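Local coordinates for protein probable mRNA-capping enzyme (Acanthamoeba polyphaga mimivirus, PDB 3BGY) that removes the terminal phosphate from the 5'-triphosphate end of nascent mRNA, as the tunnel-type triphosphatase domain of a multifunctional viral capping enzyme, at residues 39-43 against 228-232. Numbering follows the deposited sequence. Where two conformers were deposited one is given.
Sequences EVSFK and LLNVF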
ATOM      1  N   GLU A  39      -5.332   3.920   6.795  1.00 14.50           N
ATOM      2  CA  GLU A  39      -5.814   2.833   5.964  1.00 16.07           C
ATOM      3  C   GLU A  39      -6.626   1.813   6.745  1.00 11.28           C
ATOM      4  O   GLU A  39      -6.265   1.501   7.884  1.00 19.44           O
ATOM      5  CB  GLU A  39      -4.535   2.153   5.405  1.00 22.48           C
ATOM      6  CG  GLU A  39      -4.625   0.784   4.772  1.00 34.87           C
ATOM      7  CD  GLU A  39      -3.258   0.251   4.333  1.00 36.06           C
ATOM      8  OE1 GLU A  39      -2.629   0.865   3.447  1.00 42.70           O
ATOM      9  OE2 GLU A  39      -2.827  -0.792   4.864  1.00 42.63           O
ATOM     10  N   VAL A  40      -7.722   1.347   6.151  1.00 12.33           N
ATOM     11  CA  VAL A  40      -8.489   0.255   6.773  1.00 11.80           C
ATOM     12  C   VAL A  40      -8.244  -0.930   5.842  1.00 12.19           C
ATOM     13  O   VAL A  40      -8.610  -0.887   4.679  1.00 12.83           O
ATOM     14  CB  VAL A  40      -9.979   0.543   6.900  1.00 10.72           C
ATOM     15  CG1 VAL A  40     -10.664  -0.627   7.645  1.00 12.07           C
ATOM     16  CG2 VAL A  40     -10.199   1.822   7.694  1.00 14.64           C
ATOM     17  N   SER A  41      -7.627  -1.984   6.375  1.00 12.89           N
ATOM     18  CA  SER A  41      -7.291  -3.173   5.591  1.00 12.83           C
ATOM     19  C   SER A  41      -8.316  -4.276   5.855  1.00 15.84           C
ATOM     20  O   SER A  41      -8.563  -4.631   7.009  1.00 15.68           O
ATOM     21  CB  SER A  41      -5.864  -3.646   5.950  1.00 18.79           C
ATOM     22  OG  SER A  41      -5.556  -4.896   5.340  1.00 24.25           O
ATOM     23  N   PHE A  42      -8.941  -4.771   4.784  1.00 13.02           N
ATOM     24  CA  PHE A  42      -9.947  -5.831   4.886  1.00 13.85           C
ATOM     25  C   PHE A  42      -9.265  -7.167   4.743  1.00 18.49           C
ATOM     26  O   PHE A  42      -8.494  -7.366   3.817  1.00 16.73           O
ATOM     27  CB  PHE A  42     -11.037  -5.668   3.831  1.00 13.49           C
ATOM     28  CG  PHE A  42     -11.921  -4.490   4.054  1.00 12.85           C
ATOM     29  CD1 PHE A  42     -11.476  -3.192   3.762  1.00 16.74           C
ATOM     30  CD2 PHE A  42     -13.212  -4.664   4.606  1.00 15.54           C
ATOM     31  CE1 PHE A  42     -12.310  -2.056   4.024  1.00 19.49           C
ATOM     32  CE2 PHE A  42     -14.050  -3.515   4.868  1.00 18.33           C
ATOM     33  CZ  PHE A  42     -13.580  -2.230   4.572  1.00 19.60           C
ATOM     34  N   LYS A  43      -9.504  -8.064   5.700  1.00 17.71           N
ATOM     35  CA  LYS A  43      -8.857  -9.377   5.663  1.00 19.55           C
ATOM     36  C   LYS A  43      -9.703 -10.445   4.975  1.00 15.88           C
ATOM     37  O   LYS A  43     -10.857 -10.220   4.662  1.00 16.72           O
ATOM     38  CB  LYS A  43      -8.480  -9.821   7.090  1.00 21.32           C
ATOM     39  CG  LYS A  43      -7.672  -8.782   7.902  1.00 24.15           C
ATOM     40  CD  LYS A  43      -6.389  -8.354   7.184  1.00 24.43           C
ATOM     41  CE  LYS A  43      -5.632  -7.284   7.925  1.00 31.11           C
ATOM     42  NZ  LYS A  43      -4.488  -6.748   7.136  1.00 29.70           N
ATOM     43  N   LEU A 228     -17.318   1.841   5.645  1.00 14.35           N
ATOM     44  CA  LEU A 228     -16.854   0.472   5.880  1.00 14.04           C
ATOM     45  C   LEU A 228     -18.029  -0.505   5.801  1.00 16.54           C
ATOM     46  O   LEU A 228     -17.863  -1.618   5.320  1.00 18.27           O
ATOM     47  CB  LEU A 228     -16.140   0.340   7.221  1.00 17.08           C
ATOM     48  CG  LEU A 228     -14.860   1.156   7.381  1.00 20.53           C
ATOM     49  CD1 LEU A 228     -14.260   0.914   8.731  1.00 16.02           C
ATOM     50  CD2 LEU A 228     -13.885   0.820   6.286  1.00 20.03           C
ATOM     51  N   LEU A 229     -19.207  -0.070   6.271  1.00 15.73           N
ATOM     52  CA  LEU A 229     -20.415  -0.903   6.197  1.00 16.89           C
ATOM     53  C   LEU A 229     -20.788  -1.177   4.737  1.00 16.02           C
ATOM     54  O   LEU A 229     -21.163  -2.296   4.404  1.00 19.95           O
ATOM     55  CB  LEU A 229     -21.587  -0.250   6.932  1.00 18.89           C
ATOM     56  CG  LEU A 229     -21.587  -0.472   8.446  1.00 31.15           C
ATOM     57  CD1 LEU A 229     -22.704   0.334   9.084  1.00 37.36           C
ATOM     58  CD2 LEU A 229     -21.720  -1.971   8.766  1.00 30.48           C
ATOM     59  N   ASN A 230     -20.631  -0.172   3.868  0.50 16.17           N
ATOM     60  CA  ASN A 230     -20.929  -0.328   2.437  0.50 19.69           C
ATOM     61  C   ASN A 230     -20.027  -1.395   1.803  0.50 19.60           C
ATOM     62  O   ASN A 230     -20.510  -2.253   1.052  0.50 20.18           O
ATOM     63  CB  ASN A 230     -20.755   0.999   1.687  0.50 21.36           C
ATOM     64  CG  ASN A 230     -21.890   1.986   1.937  0.50 26.23           C
ATOM     65  OD1 ASN A 230     -22.951   1.636   2.459  0.50 28.39           O
ATOM     66  ND2 ASN A 230     -21.665   3.237   1.548  0.50 31.01           N
ATOM     67  N   VAL A 231     -18.739  -1.383   2.166  1.00 16.17           N
ATOM     68  CA  VAL A 231     -17.780  -2.379   1.642  1.00 14.03           C
ATOM     69  C   VAL A 231     -18.114  -3.784   2.180  1.00 20.40           C
ATOM     70  O   VAL A 231     -18.109  -4.769   1.416  1.00 17.43           O
ATOM     71  CB  VAL A 231     -16.315  -2.015   1.997  1.00 16.10           C
ATOM     72  CG1 VAL A 231     -15.350  -3.038   1.419  1.00 19.69           C
ATOM     73  CG2 VAL A 231     -15.987  -0.620   1.494  1.00 16.78           C
ATOM     74  N   PHE A 232     -18.443  -3.874   3.477  1.00 17.78           N
ATOM     75  CA  PHE A 232     -18.845  -5.160   4.069  1.00 20.55           C
ATOM     76  C   PHE A 232     -20.101  -5.735   3.422  1.00 18.68           C
ATOM     77  O   PHE A 232     -20.218  -6.942   3.292  1.00 22.68           O
ATOM     78  CB  PHE A 232     -19.047  -5.061   5.587  1.00 18.95           C
ATOM     79  CG  PHE A 232     -17.770  -5.198   6.367  1.00 23.14           C
ATOM     80  CD1 PHE A 232     -17.026  -6.407   6.320  1.00 26.46           C
ATOM     81  CD2 PHE A 232     -17.285  -4.130   7.129  1.00 29.20           C
ATOM     82  CE1 PHE A 232     -15.816  -6.541   7.034  1.00 27.69           C
ATOM     83  CE2 PHE A 232     -16.075  -4.248   7.851  1.00 26.69           C
ATOM     84  CZ  PHE A 232     -15.341  -5.456   7.799  1.00 28.04           C
TER
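Phe42 reaches out from strand 39-42 and sets its ring among Leu228, Val231 and Phe232 of helix 228-232; Val231 faces the strand, while Leu228 and Phe232 start from the flanks of the helix and bring their ends in. The CD2-CE2 edge of the Phe42 ring points at the face of Phe232 in a tilted T-shaped pair, with ring centroids 5.1 Å apart and planes at 59°. Phe42 CE2 sits 3.6 Å above the Phe232 plane, displaced toward the rim. One face of the Phe42 ring receives Val231 CG1, 3.9 Å from the centroid, a CH-pi contact; CG1 anti to the backbone N (chi1 -179°) carries that methyl over the ring. The strand belongs to the closed antiparallel barrel of a tunnel triphosphatase, and helix 221-235 packs on the outside of its wall; segments 39-42 and 228-232 run in nearly the same direction, their axes 19° apart. Neighbouring strands add Ile142 and Leu211 beside Phe42, while Trp140 meets the Phe232 ring. Leu228, long enough to reach in and forked at its end, serves two partners through CD2, 3.5 Å from Phe42 CZ and tip to tip with Val40 CG1 at 3.8 Å. Val40, compact and beta-branched, suits an extended strand and turns its methyls outward to this apolar layer.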